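Local atomic coordinates of putative sugar ABC transport system, substrate-binding protein (Bordetella parapertussis, PDB entry 5IX8), a protein that probably binds a carbohydrate as the solute-binding component of an ABC transport system. Residues S231-E236 with L247-E252; L26-K31 with D310-G315; D136-K141 with C169-T174; Q142-P147 with P199-V204; A84-D89 with P108-K113. All coordinates share one frame; numbering follows the deposited sequence. Where two conformers were deposited one is given.

Interactions 1, 3 and 4 share the mixed sheet of one lobe of this periplasmic binding protein fold, whereas interaction 5 belongs to the other lobe, about 27 Å from interaction 1 between centres. Interactions 1 and 4 are buried pairings of neighbouring parallel strands, with backbone bonds and apolar side chains; interaction 1 adds a buried carboxylate. Interaction 3 lies at the surface beside interaction 4, and its hydrogen bonds are all between main-chain atoms. Interaction 2, also at the surface, touches interaction 1 directly and relies on a water and on packing. Interaction 5, partly buried, joins two loops through an aromatic-amide stack and a salt bridge.

Interaction 1. Residues S231-E236 with L247-E252; sequences SAMVKE and LAVASE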
# COMPACT_ATOMS: atom_id res chain seq x y z
N SER A 231 8.11 -2.42 4.24
CA SER A 231 7.56 -2.11 2.94
C SER A 231 7.24 -0.63 2.86
O SER A 231 6.91 -0.01 3.87
CB SER A 231 6.31 -2.97 2.68
OG SER A 231 5.86 -2.79 1.35
N ALA A 232 7.39 -0.08 1.66
CA ALA A 232 7.06 1.29 1.28
C ALA A 232 8.14 2.28 1.72
O ALA A 232 8.27 2.59 2.90
CB ALA A 232 5.69 1.71 1.84
N MSE A 233 8.91 2.77 0.75
CA MSE A 233 10.06 3.60 1.06
C MSE A 233 9.72 4.98 1.57
O MSE A 233 8.78 5.60 1.09
CB MSE A 233 10.93 3.78 -0.18
CG MSE A 233 11.64 2.46 -0.59
SE MSE A 233 13.16 2.05 0.56
CE MSE A 233 14.36 3.52 0.11
N VAL A 234 10.54 5.45 2.51
CA VAL A 234 10.68 6.87 2.80
C VAL A 234 12.17 7.19 2.71
O VAL A 234 13.02 6.31 2.83
CB VAL A 234 10.12 7.25 4.19
CG1 VAL A 234 8.60 7.02 4.24
CG2 VAL A 234 10.79 6.43 5.24
N LYS A 235 12.48 8.48 2.50
CA LYS A 235 13.86 8.91 2.30
C LYS A 235 14.80 8.35 3.36
O LYS A 235 15.91 7.89 3.05
CB LYS A 235 13.92 10.44 2.29
CG LYS A 235 15.33 11.02 2.18
CD LYS A 235 15.95 10.73 0.82
CE LYS A 235 17.49 10.88 0.84
NZ LYS A 235 17.95 12.20 1.42
N GLU A 236 14.38 8.40 4.63
CA GLU A 236 15.26 7.98 5.72
C GLU A 236 15.61 6.50 5.66
O GLU A 236 16.63 6.08 6.24
CB GLU A 236 14.61 8.35 7.06
CG GLU A 236 14.56 9.85 7.29
CD GLU A 236 13.48 10.59 6.48
OE1 GLU A 236 12.60 9.92 5.88
OE2 GLU A 236 13.49 11.85 6.51
N LEU A 247 17.12 -4.74 6.06
CA LEU A 247 17.62 -5.73 5.10
C LEU A 247 17.02 -5.52 3.73
O LEU A 247 17.71 -5.64 2.71
CB LEU A 247 17.28 -7.13 5.60
CG LEU A 247 17.58 -8.31 4.67
CD1 LEU A 247 19.07 -8.39 4.33
CD2 LEU A 247 17.06 -9.60 5.30
N ALA A 248 15.74 -5.19 3.69
CA ALA A 248 15.02 -5.05 2.45
C ALA A 248 13.75 -4.27 2.71
O ALA A 248 13.13 -4.40 3.78
CB ALA A 248 14.67 -6.43 1.85
N VAL A 249 13.35 -3.50 1.71
CA VAL A 249 12.12 -2.73 1.76
C VAL A 249 11.40 -2.97 0.47
O VAL A 249 11.93 -2.64 -0.60
CB VAL A 249 12.38 -1.22 1.94
CG1 VAL A 249 11.03 -0.47 1.94
CG2 VAL A 249 13.18 -0.94 3.23
N ALA A 250 10.20 -3.49 0.54
CA ALA A 250 9.44 -3.64 -0.69
C ALA A 250 9.03 -2.26 -1.20
O ALA A 250 8.58 -1.42 -0.42
CB ALA A 250 8.24 -4.54 -0.45
N SER A 251 9.23 -2.00 -2.50
CA SER A 251 8.76 -0.74 -3.10
C SER A 251 7.25 -0.78 -3.24
O SER A 251 6.71 -1.76 -3.75
CB SER A 251 9.43 -0.53 -4.48
OG SER A 251 8.82 0.51 -5.25
N GLU A 252 6.55 0.26 -2.79
CA GLU A 252 5.12 0.40 -3.05
C GLU A 252 4.92 1.67 -3.87
O GLU A 252 4.94 2.78 -3.31
CB GLU A 252 4.32 0.44 -1.76
CG GLU A 252 4.38 -0.93 -1.06
CD GLU A 252 3.43 -1.03 0.13
OE1 GLU A 252 2.20 -0.94 -0.07
OE2 GLU A 252 3.92 -1.18 1.27
O HOH W 1 8.04 2.53 -1.94
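The C-terminal end of strand 227-231 meets strand 246-250 where they lie side by side as the parallel strands of a right-handed beta-alpha-beta unit, with helix 235-242 as the crossover. The backbones are joined by one bond: Ala232 N gives its hydrogen to Ala250 O at 2.7 Å, with an N-H...O angle of 170° and the donor nearly along the C=O axis. Beside it, Ser231 OG donates to Glu252 OE2 over a short 2.5 Å. The hydroxyl reaches the carboxylate from above its plane, and it stands there because OG lies anti to the backbone N (chi1 -173°). The Ser231 hydroxyl also rests on the methyl of Ala250, while the CB of Ala232 packs against Glu252 OE2 at 3.4 Å. The other carboxylate oxygen, OE1, forms a salt bridge with Arg158, which probably helps to keep this buried glutamate ionised. Past the last strand pairing, one water accepts from both Met233 N and Glu252 N, filling in where the two chains separate. Further along, the selenomethionine Met233, bent at chi2 and chi3, folds back over Val249, and both side chains touch Ile241 of the crossover helix. Met233 SE lies 3.6 Å from Val249 CG1.

Interaction 2. Residues L26-K31 with D310-G315; sequences LDNFYK and DYPPQG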
# COMPACT_ATOMS: atom_id res chain seq x y z
N LEU A 26 -0.15 10.38 6.00
CA LEU A 26 1.01 10.52 6.88
C LEU A 26 2.26 9.80 6.39
O LEU A 26 3.34 10.06 6.94
CB LEU A 26 0.67 10.01 8.28
CG LEU A 26 -0.47 10.83 8.89
CD1 LEU A 26 -0.82 10.24 10.26
CD2 LEU A 26 -0.14 12.34 8.96
N ASP A 27 2.17 8.94 5.37
CA ASP A 27 3.39 8.35 4.81
C ASP A 27 3.43 8.55 3.30
O ASP A 27 2.69 9.38 2.78
CB ASP A 27 3.54 6.86 5.19
CG ASP A 27 2.39 5.96 4.67
OD1 ASP A 27 1.70 6.30 3.69
OD2 ASP A 27 2.22 4.85 5.27
N ASN A 28 4.33 7.88 2.59
CA ASN A 28 4.41 8.16 1.17
C ASN A 28 3.43 7.35 0.35
O ASN A 28 3.34 7.58 -0.86
CB ASN A 28 5.82 7.87 0.64
CG ASN A 28 6.78 8.96 0.98
OD1 ASN A 28 6.36 10.10 1.24
ND2 ASN A 28 8.08 8.64 1.01
N PHE A 29 2.70 6.41 0.96
CA PHE A 29 1.94 5.49 0.12
C PHE A 29 0.64 6.12 -0.34
O PHE A 29 0.44 6.35 -1.54
CB PHE A 29 1.68 4.17 0.86
CG PHE A 29 0.87 3.18 0.06
CD1 PHE A 29 1.40 2.64 -1.12
CD2 PHE A 29 -0.42 2.83 0.43
CE1 PHE A 29 0.67 1.73 -1.90
CE2 PHE A 29 -1.16 1.89 -0.32
CZ PHE A 29 -0.60 1.34 -1.49
N TYR A 30 -0.30 6.37 0.58
CA TYR A 30 -1.54 7.00 0.11
C TYR A 30 -1.27 8.40 -0.40
O TYR A 30 -1.96 8.86 -1.34
CB TYR A 30 -2.60 7.07 1.22
CG TYR A 30 -2.87 5.72 1.86
CD1 TYR A 30 -3.54 4.71 1.16
CD2 TYR A 30 -2.49 5.46 3.17
CE1 TYR A 30 -3.78 3.46 1.75
CE2 TYR A 30 -2.72 4.18 3.75
CZ TYR A 30 -3.38 3.21 3.03
OH TYR A 30 -3.62 1.97 3.55
N LYS A 31 -0.32 9.11 0.20
CA LYS A 31 0.00 10.45 -0.31
C LYS A 31 0.56 10.36 -1.73
O LYS A 31 0.26 11.20 -2.58
CB LYS A 31 0.98 11.16 0.65
CG LYS A 31 1.15 12.63 0.33
CD LYS A 31 2.31 13.29 1.12
CE LYS A 31 2.10 13.13 2.58
NZ LYS A 31 3.20 13.73 3.41
N ASP A 310 7.69 6.24 -6.29
CA ASP A 310 7.22 6.00 -4.93
C ASP A 310 7.19 7.23 -4.03
O ASP A 310 6.48 7.22 -3.02
CB ASP A 310 8.11 4.99 -4.21
CG ASP A 310 8.31 3.70 -4.97
OD1 ASP A 310 8.05 3.61 -6.21
OD2 ASP A 310 8.79 2.78 -4.30
N TYR A 311 7.96 8.26 -4.33
CA TYR A 311 7.97 9.48 -3.52
C TYR A 311 7.14 10.54 -4.22
O TYR A 311 7.44 10.88 -5.39
CB TYR A 311 9.38 10.03 -3.34
CG TYR A 311 10.39 9.21 -2.55
CD1 TYR A 311 10.00 8.14 -1.76
CD2 TYR A 311 11.73 9.53 -2.59
CE1 TYR A 311 10.95 7.42 -1.04
CE2 TYR A 311 12.68 8.82 -1.91
CZ TYR A 311 12.29 7.76 -1.13
OH TYR A 311 13.27 7.06 -0.45
N PRO A 312 6.16 11.15 -3.56
CA PRO A 312 5.64 12.43 -4.06
C PRO A 312 6.74 13.48 -3.96
O PRO A 312 7.71 13.30 -3.21
CB PRO A 312 4.47 12.75 -3.12
CG PRO A 312 4.40 11.60 -2.12
CD PRO A 312 5.69 10.85 -2.20
N PRO A 313 6.64 14.57 -4.70
CA PRO A 313 7.71 15.57 -4.68
C PRO A 313 7.90 16.13 -3.28
O PRO A 313 6.94 16.26 -2.51
CB PRO A 313 7.21 16.64 -5.65
CG PRO A 313 6.20 15.91 -6.49
CD PRO A 313 5.54 14.94 -5.59
N GLN A 314 9.16 16.46 -2.96
CA GLN A 314 9.41 17.10 -1.68
C GLN A 314 8.63 18.38 -1.68
O GLN A 314 8.68 19.16 -2.65
CB GLN A 314 10.88 17.43 -1.44
CG GLN A 314 11.08 18.25 -0.10
CD GLN A 314 10.96 17.38 1.19
OE1 GLN A 314 10.32 17.77 2.21
NE2 GLN A 314 11.58 16.21 1.15
N GLY A 315 7.87 18.59 -0.62
CA GLY A 315 7.14 19.80 -0.51
C GLY A 315 5.78 19.76 -1.12
O GLY A 315 5.07 20.78 -1.06
O HOH W 2 3.94 6.19 -3.07
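The start of helix 28-43 meets the segment that follows helix 306-309, joining parts near the beginning and the end of the chain in a periplasmic binding protein fold. Polar links come first. Asp27 is the N-cap of helix 28-43: its OD1 accepts from Phe29 N at 2.9 Å, the donor standing well above the carboxylate plane, and so holds the first turn in shape. Between the two segments a single water donates to Asn28 O and to Asp310 O, 2.7 Å from each, joining the carbonyl of the first helical turn to that of the residue leaving helix 306-309. The polar ends of three side chains are tied elsewhere: Asn28 ND2 donates to Met233 O, Asp310 OD2 is bonded to Ser251 OG, and Tyr311 OH to Glu238. Met233 and Ser251 belong to interaction 1 and Glu238 to the helix between its segments, so the contact is fixed from outside as well as across its own interface.

Packing supplies the rest. The Asn28 side chain, with CG anti to the carbonyl carbon (chi1 -77°), crosses obliquely between Tyr311 and Pro312. Its ND2 comes within 3.4 Å of Tyr311 CD1, the amide and ring planes being 52° apart, while OD1 lies on the other neighbour, 3.6 Å from Pro312 CD. The proline ring points toward the helix and also touches Tyr35, further along it. Lys31, whose CG is anti to the backbone N, crosses the same ring at about a right angle, with its CG 4.2 Å from Pro312 CG.

Interaction 3. Residues D136-K141 with C169-T174; sequences DGAQGK and CGAKLT
Gln139 stretches along the surface past the end of helix 154-168, its chain extended from a CG anti to the backbone N (chi1 175°). CB starts 3.2 Å from Cys169 O, and CG stays close to the same carbonyl at 3.4 Å. Gln139 CD is 3.9 Å and NE2 4.0 Å from Cys169 O, so the chain runs past one oxygen, closest at its base, while Gln139 CA offers that oxygen a CA-H...O contact. The firm bonds are made by the main chain. Gly140 N donates to Gly170 O at 2.9 Å, from well above the carbonyl plane, and Lys172 N to Lys141 O, also 2.9 Å and almost straight at 174°. On the inner side Ala138 CB meets Ala171 CB, and both methyls touch Leu133 of helix 122-135; outside, the extended Lys172 passes Gly140 O with its CD. Cys169 forms a disulfide with Cys134, a covalent tie between helix 122-135 and the end of helix 154-168. The segments are thus two helix exits into parallel strands: Gly137 and Gly170 each take positive phi in a Schellman motif, and a type II beta turn from Ala138 to Lys141 leads into strand 142-145, beside the edge strand 172-173.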
# COMPACT_ATOMS: atom_id res chain seq x y z
N ASP A 136 19.50 -13.86 2.82
CA ASP A 136 20.43 -13.37 3.82
C ASP A 136 21.00 -14.47 4.71
O ASP A 136 21.86 -14.20 5.55
CB ASP A 136 19.75 -12.30 4.68
CG ASP A 136 20.73 -11.49 5.47
OD1 ASP A 136 21.57 -10.83 4.84
OD2 ASP A 136 20.65 -11.49 6.72
N GLY A 137 20.54 -15.71 4.55
CA GLY A 137 21.01 -16.80 5.39
C GLY A 137 20.21 -17.01 6.65
O GLY A 137 20.76 -17.42 7.67
N ALA A 138 18.90 -16.75 6.60
CA ALA A 138 18.07 -16.87 7.79
C ALA A 138 17.73 -18.30 8.19
O ALA A 138 17.13 -18.50 9.24
CB ALA A 138 16.77 -16.08 7.60
N GLN A 139 18.11 -19.30 7.39
CA GLN A 139 17.87 -20.69 7.78
C GLN A 139 18.31 -20.96 9.21
O GLN A 139 19.45 -20.65 9.59
CB GLN A 139 18.61 -21.61 6.83
CG GLN A 139 18.50 -23.05 7.23
CD GLN A 139 19.12 -23.95 6.20
OE1 GLN A 139 20.19 -23.66 5.64
NE2 GLN A 139 18.45 -25.06 5.91
N GLY A 140 17.40 -21.51 10.01
CA GLY A 140 17.70 -21.78 11.40
C GLY A 140 17.59 -20.60 12.35
O GLY A 140 17.70 -20.80 13.58
N LYS A 141 17.34 -19.40 11.86
CA LYS A 141 17.39 -18.21 12.71
C LYS A 141 15.98 -17.72 13.02
O LYS A 141 15.05 -17.94 12.24
CB LYS A 141 18.20 -17.09 12.06
CG LYS A 141 19.60 -17.54 11.64
CD LYS A 141 20.44 -16.41 11.08
CE LYS A 141 21.88 -16.90 10.88
NZ LYS A 141 22.78 -15.88 10.30
N CYS A 169 12.54 -21.99 3.86
CA CYS A 169 13.99 -22.01 3.97
C CYS A 169 14.47 -22.27 5.40
O CYS A 169 15.66 -22.17 5.68
CB CYS A 169 14.61 -20.73 3.42
SG CYS A 169 14.42 -19.20 4.39
N GLY A 170 13.56 -22.63 6.30
CA GLY A 170 13.97 -23.03 7.64
C GLY A 170 14.07 -21.91 8.64
O GLY A 170 14.63 -22.12 9.73
N ALA A 171 13.53 -20.73 8.34
CA ALA A 171 13.52 -19.69 9.35
C ALA A 171 12.44 -19.99 10.39
O ALA A 171 11.44 -20.67 10.10
CB ALA A 171 13.29 -18.32 8.70
N LYS A 172 12.67 -19.54 11.61
CA LYS A 172 11.80 -19.82 12.76
C LYS A 172 11.08 -18.53 13.14
O LYS A 172 11.65 -17.66 13.78
CB LYS A 172 12.61 -20.38 13.92
CG LYS A 172 13.51 -21.56 13.52
CD LYS A 172 14.38 -22.03 14.67
CE LYS A 172 14.81 -23.47 14.46
NZ LYS A 172 15.78 -23.94 15.51
N LEU A 173 9.82 -18.42 12.76
CA LEU A 173 9.03 -17.22 13.00
C LEU A 173 8.28 -17.31 14.32
O LEU A 173 7.84 -18.40 14.71
CB LEU A 173 8.00 -17.03 11.86
CG LEU A 173 8.43 -16.31 10.58
CD1 LEU A 173 9.70 -16.93 9.99
CD2 LEU A 173 7.30 -16.35 9.54
N THR A 174 8.14 -16.16 15.00
CA THR A 174 7.23 -16.08 16.15
C THR A 174 5.80 -16.12 15.63
O THR A 174 5.56 -15.82 14.46
CB THR A 174 7.40 -14.77 16.93
OG1 THR A 174 6.97 -13.68 16.11
CG2 THR A 174 8.83 -14.54 17.40

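Interaction 4. Residues Q142-P147 with P199-V204; sequences QVIVVP and PDAEYV
Strands 142-145 and 201-204 are parallel neighbours in the mixed sheet of one lobe of the periplasmic binding protein fold, their short axes twisted by 40°. Ile144 N donates to Tyr203 O at 2.9 Å, from above the carbonyl plane. Earlier in the pair, Gln142 O accepts from Glu202 N, also 2.9 Å, in the carbonyl plane, and only weakly from Tyr203 N. Two waters finish this end. One donates to Gln142 OE1 and accepts from Asp200 N; the other takes the hydrogen of Gln142 N and donates to Asp200 O and Glu202 OE2. The Gln142 and Asp200 side chains run alongside each other, pointing the same way. On the face carrying Ile144 and Val204, the two branched side chains lie parallel, and Ile144 CD1 is pressed against Ala201 CB at a tight 3.5 Å. Val146 CG2 reaches Val204 CG1 further along. The other face bears Val143, whose CG1 and CG2 each sit 4.0 Å from Tyr203 CB; the Tyr203 hydroxyl is bonded to Asp136. Helix 184-197, which leads from edge strand 172-173 into strand 201-205, covers Ile144 and Val146, whereas Leu133 of helix 122-135 packs on Val143 and Tyr203 and Phe162 of helix 154-168 on Val143.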
# COMPACT_ATOMS: atom_id res chain seq x y z
N GLN A 142 15.85 -17.04 14.15
CA GLN A 142 14.55 -16.61 14.65
C GLN A 142 14.16 -15.23 14.13
O GLN A 142 14.98 -14.31 14.09
CB GLN A 142 14.51 -16.61 16.17
CG GLN A 142 14.63 -18.00 16.73
CD GLN A 142 14.56 -18.02 18.25
OE1 GLN A 142 13.95 -17.14 18.86
NE2 GLN A 142 15.18 -19.03 18.87
N VAL A 143 12.89 -15.11 13.77
CA VAL A 143 12.32 -13.92 13.14
C VAL A 143 11.12 -13.48 13.97
O VAL A 143 10.15 -14.24 14.12
CB VAL A 143 11.88 -14.22 11.69
CG1 VAL A 143 11.29 -12.94 11.04
CG2 VAL A 143 13.06 -14.80 10.85
N ILE A 144 11.18 -12.26 14.50
CA ILE A 144 10.01 -11.65 15.14
C ILE A 144 9.05 -11.18 14.06
O ILE A 144 9.47 -10.47 13.12
CB ILE A 144 10.44 -10.47 16.02
CG1 ILE A 144 11.12 -10.96 17.30
CG2 ILE A 144 9.22 -9.57 16.33
CD1 ILE A 144 12.06 -9.91 17.96
N VAL A 145 7.77 -11.51 14.21
CA VAL A 145 6.73 -11.08 13.28
C VAL A 145 5.85 -10.03 13.97
O VAL A 145 5.23 -10.32 15.00
CB VAL A 145 5.89 -12.25 12.77
CG1 VAL A 145 4.75 -11.73 11.87
CG2 VAL A 145 6.77 -13.30 12.01
N VAL A 146 5.81 -8.82 13.41
CA VAL A 146 4.94 -7.73 13.86
C VAL A 146 4.01 -7.52 12.67
O VAL A 146 4.41 -6.84 11.71
CB VAL A 146 5.73 -6.46 14.21
CG1 VAL A 146 4.80 -5.27 14.56
CG2 VAL A 146 6.68 -6.69 15.37
N PRO A 147 2.82 -8.14 12.64
CA PRO A 147 2.10 -8.33 11.38
C PRO A 147 1.22 -7.18 10.97
O PRO A 147 0.69 -7.20 9.85
CB PRO A 147 1.20 -9.54 11.68
CG PRO A 147 0.89 -9.39 13.12
CD PRO A 147 2.26 -8.98 13.71
N PRO A 199 14.69 -13.30 22.85
CA PRO A 199 16.08 -12.82 22.96
C PRO A 199 16.99 -13.30 21.84
O PRO A 199 18.03 -12.68 21.59
CB PRO A 199 16.54 -13.36 24.32
CG PRO A 199 15.59 -14.52 24.57
CD PRO A 199 14.29 -14.13 24.00
N ASP A 200 16.66 -14.40 21.18
CA ASP A 200 17.54 -14.93 20.15
C ASP A 200 17.14 -14.48 18.75
O ASP A 200 17.81 -14.86 17.78
CB ASP A 200 17.58 -16.47 20.23
CG ASP A 200 18.16 -16.98 21.55
OD1 ASP A 200 18.97 -16.26 22.18
OD2 ASP A 200 17.81 -18.09 21.96
N ALA A 201 16.10 -13.67 18.60
CA ALA A 201 15.71 -13.22 17.27
C ALA A 201 16.82 -12.40 16.59
O ALA A 201 17.49 -11.58 17.23
CB ALA A 201 14.44 -12.37 17.35
N GLU A 202 16.97 -12.60 15.27
CA GLU A 202 17.96 -11.85 14.50
C GLU A 202 17.31 -10.99 13.43
O GLU A 202 18.00 -10.23 12.74
CB GLU A 202 18.98 -12.80 13.87
CG GLU A 202 19.89 -13.38 14.94
CD GLU A 202 20.86 -14.40 14.41
OE1 GLU A 202 21.87 -14.00 13.80
OE2 GLU A 202 20.61 -15.60 14.59
N TYR A 203 15.99 -11.07 13.29
CA TYR A 203 15.26 -10.38 12.25
C TYR A 203 13.94 -9.94 12.82
O TYR A 203 13.43 -10.56 13.75
CB TYR A 203 14.96 -11.28 11.07
CG TYR A 203 16.18 -11.78 10.37
CD1 TYR A 203 16.79 -11.01 9.40
CD2 TYR A 203 16.72 -13.02 10.67
CE1 TYR A 203 17.94 -11.47 8.74
CE2 TYR A 203 17.86 -13.50 10.00
CZ TYR A 203 18.46 -12.71 9.04
OH TYR A 203 19.58 -13.14 8.36
N VAL A 204 13.37 -8.89 12.23
CA VAL A 204 12.00 -8.45 12.54
C VAL A 204 11.30 -8.20 11.22
O VAL A 204 11.82 -7.50 10.34
CB VAL A 204 11.96 -7.17 13.40
CG1 VAL A 204 10.49 -6.75 13.69
CG2 VAL A 204 12.73 -7.35 14.71
O HOH W 3 14.38 -16.12 21.41
O HOH W 4 18.26 -16.55 15.77

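Interaction 5. Residues A84-D89 with P108-K113; sequences AYSGYD and PVNSDK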
# COMPACT_ATOMS: atom_id res chain seq x y z
N ALA A 84 -11.00 0.06 6.48
CA ALA A 84 -11.20 -1.31 6.92
C ALA A 84 -11.55 -2.11 5.69
O ALA A 84 -12.04 -1.56 4.70
CB ALA A 84 -12.34 -1.43 7.94
N TYR A 85 -11.31 -3.42 5.75
CA TYR A 85 -11.58 -4.26 4.59
C TYR A 85 -13.07 -4.35 4.31
O TYR A 85 -13.51 -4.20 3.16
CB TYR A 85 -10.99 -5.65 4.78
CG TYR A 85 -11.15 -6.59 3.59
CD1 TYR A 85 -10.65 -6.25 2.31
CD2 TYR A 85 -11.73 -7.85 3.74
CE1 TYR A 85 -10.73 -7.14 1.22
CE2 TYR A 85 -11.80 -8.73 2.68
CZ TYR A 85 -11.31 -8.38 1.41
OH TYR A 85 -11.41 -9.28 0.39
N SER A 86 -13.86 -4.60 5.35
CA SER A 86 -15.28 -4.92 5.21
C SER A 86 -16.17 -3.74 5.59
O SER A 86 -15.79 -2.86 6.36
CB SER A 86 -15.64 -6.15 6.06
OG SER A 86 -14.96 -7.31 5.58
N GLY A 87 -17.37 -3.76 5.03
CA GLY A 87 -18.42 -2.81 5.37
C GLY A 87 -18.73 -1.76 4.31
O GLY A 87 -19.62 -0.94 4.54
N TYR A 88 -18.00 -1.73 3.19
CA TYR A 88 -18.19 -0.70 2.17
C TYR A 88 -19.11 -1.14 1.05
O TYR A 88 -19.44 -0.31 0.19
CB TYR A 88 -16.83 -0.29 1.56
CG TYR A 88 -16.01 0.51 2.54
CD1 TYR A 88 -15.34 -0.11 3.59
CD2 TYR A 88 -15.90 1.89 2.42
CE1 TYR A 88 -14.59 0.60 4.48
CE2 TYR A 88 -15.13 2.63 3.33
CZ TYR A 88 -14.50 1.97 4.37
OH TYR A 88 -13.75 2.67 5.27
N ASP A 89 -19.55 -2.40 1.00
CA ASP A 89 -20.38 -2.77 -0.14
C ASP A 89 -21.66 -1.95 -0.20
O ASP A 89 -22.02 -1.51 -1.31
CB ASP A 89 -20.66 -4.28 -0.13
CG ASP A 89 -21.26 -4.78 -1.43
OD1 ASP A 89 -20.56 -4.75 -2.45
OD2 ASP A 89 -22.43 -5.21 -1.43
N PRO A 108 -6.77 -3.78 -1.09
CA PRO A 108 -8.05 -4.43 -1.39
C PRO A 108 -9.20 -3.89 -0.55
O PRO A 108 -9.03 -3.51 0.61
CB PRO A 108 -7.80 -5.90 -1.02
CG PRO A 108 -6.36 -6.07 -0.88
CD PRO A 108 -5.78 -4.72 -0.53
N VAL A 109 -10.41 -3.90 -1.13
CA VAL A 109 -11.62 -3.66 -0.36
C VAL A 109 -12.60 -4.80 -0.63
O VAL A 109 -12.66 -5.36 -1.74
CB VAL A 109 -12.21 -2.26 -0.68
CG1 VAL A 109 -12.62 -2.14 -2.13
CG2 VAL A 109 -13.36 -1.90 0.24
N ASN A 110 -13.39 -5.14 0.39
CA ASN A 110 -14.29 -6.29 0.33
C ASN A 110 -15.64 -5.89 -0.28
O ASN A 110 -16.67 -5.83 0.40
CB ASN A 110 -14.47 -6.85 1.73
CG ASN A 110 -15.05 -8.23 1.72
OD1 ASN A 110 -15.06 -8.92 0.70
ND2 ASN A 110 -15.55 -8.64 2.87
N SER A 111 -15.63 -5.62 -1.58
CA SER A 111 -16.87 -5.32 -2.28
C SER A 111 -16.73 -5.75 -3.73
O SER A 111 -15.86 -5.25 -4.43
CB SER A 111 -17.22 -3.83 -2.22
OG SER A 111 -18.29 -3.53 -3.09
N ASP A 112 -17.61 -6.66 -4.18
CA ASP A 112 -17.56 -7.06 -5.59
C ASP A 112 -18.29 -6.11 -6.51
O ASP A 112 -18.46 -6.43 -7.70
CB ASP A 112 -18.08 -8.49 -5.77
CG ASP A 112 -19.54 -8.65 -5.37
OD1 ASP A 112 -20.27 -7.67 -5.21
OD2 ASP A 112 -19.97 -9.81 -5.23
N LYS A 113 -18.73 -4.95 -5.99
CA LYS A 113 -19.37 -3.92 -6.79
C LYS A 113 -18.40 -2.80 -7.21
O LYS A 113 -18.80 -1.88 -7.91
CB LYS A 113 -20.58 -3.35 -6.03
CG LYS A 113 -21.69 -4.40 -5.89
CD LYS A 113 -22.82 -3.91 -5.02
CE LYS A 113 -23.85 -5.02 -4.71
NZ LYS A 113 -23.25 -6.20 -3.94
O HOH W 5 -16.05 -3.54 2.07
O HOH W 6 -17.83 -6.25 3.15
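Two irregular loops run beside each other, Tyr85 CA and Val109 CA 5.0 Å apart, and their backbones meet in one hydrogen bond, from Asn110 N to Tyr85 O at 2.9 Å. A water donates to the same Tyr85 O, accepts from Tyr88 N and reaches Asn110 O weakly; a second water links Gly87 N to Asn110 O. The Tyr85 ring, brought round by a CG anti to the backbone N (chi1 -177°), presents one face to Asn110. Asn110 CB stands over the centre, 3.4 Å from the ring centroid in a CH-pi contact, and the amide continues across the face toward CE2 with its plane parallel to the ring. The flat amide is held in that orientation by ND2, which donates nearly in its own plane to Ser86 OG. Pro108 borders the ring at its edge, with Pro108 CB 3.9 Å from Tyr85 CE1, while the phenol OH is bonded to Ser283 O.

Both loops follow strands of the parallel sheet in one lobe of the periplasmic binding protein fold; residues 84-89 lead into helix 89-97, and residues 108-113 precede strand 116-119. Asp89, with CG anti to the backbone N, divides its carboxylate between two partners. Ser111 OG donates to the anti lone pair of Asp89 OD1 at 2.7 Å, while Lys113 NZ meets the syn lone pair of OD2 at 2.8 Å. Ser111 OG is itself placed by an ST turn, accepting from Lys113 N at 3.3 Å. Asp112 OD1 lies 4.0 Å from Asp89 OD1, a repulsion probably offset by Lys113 NZ, which forms salt bridges with both aspartates.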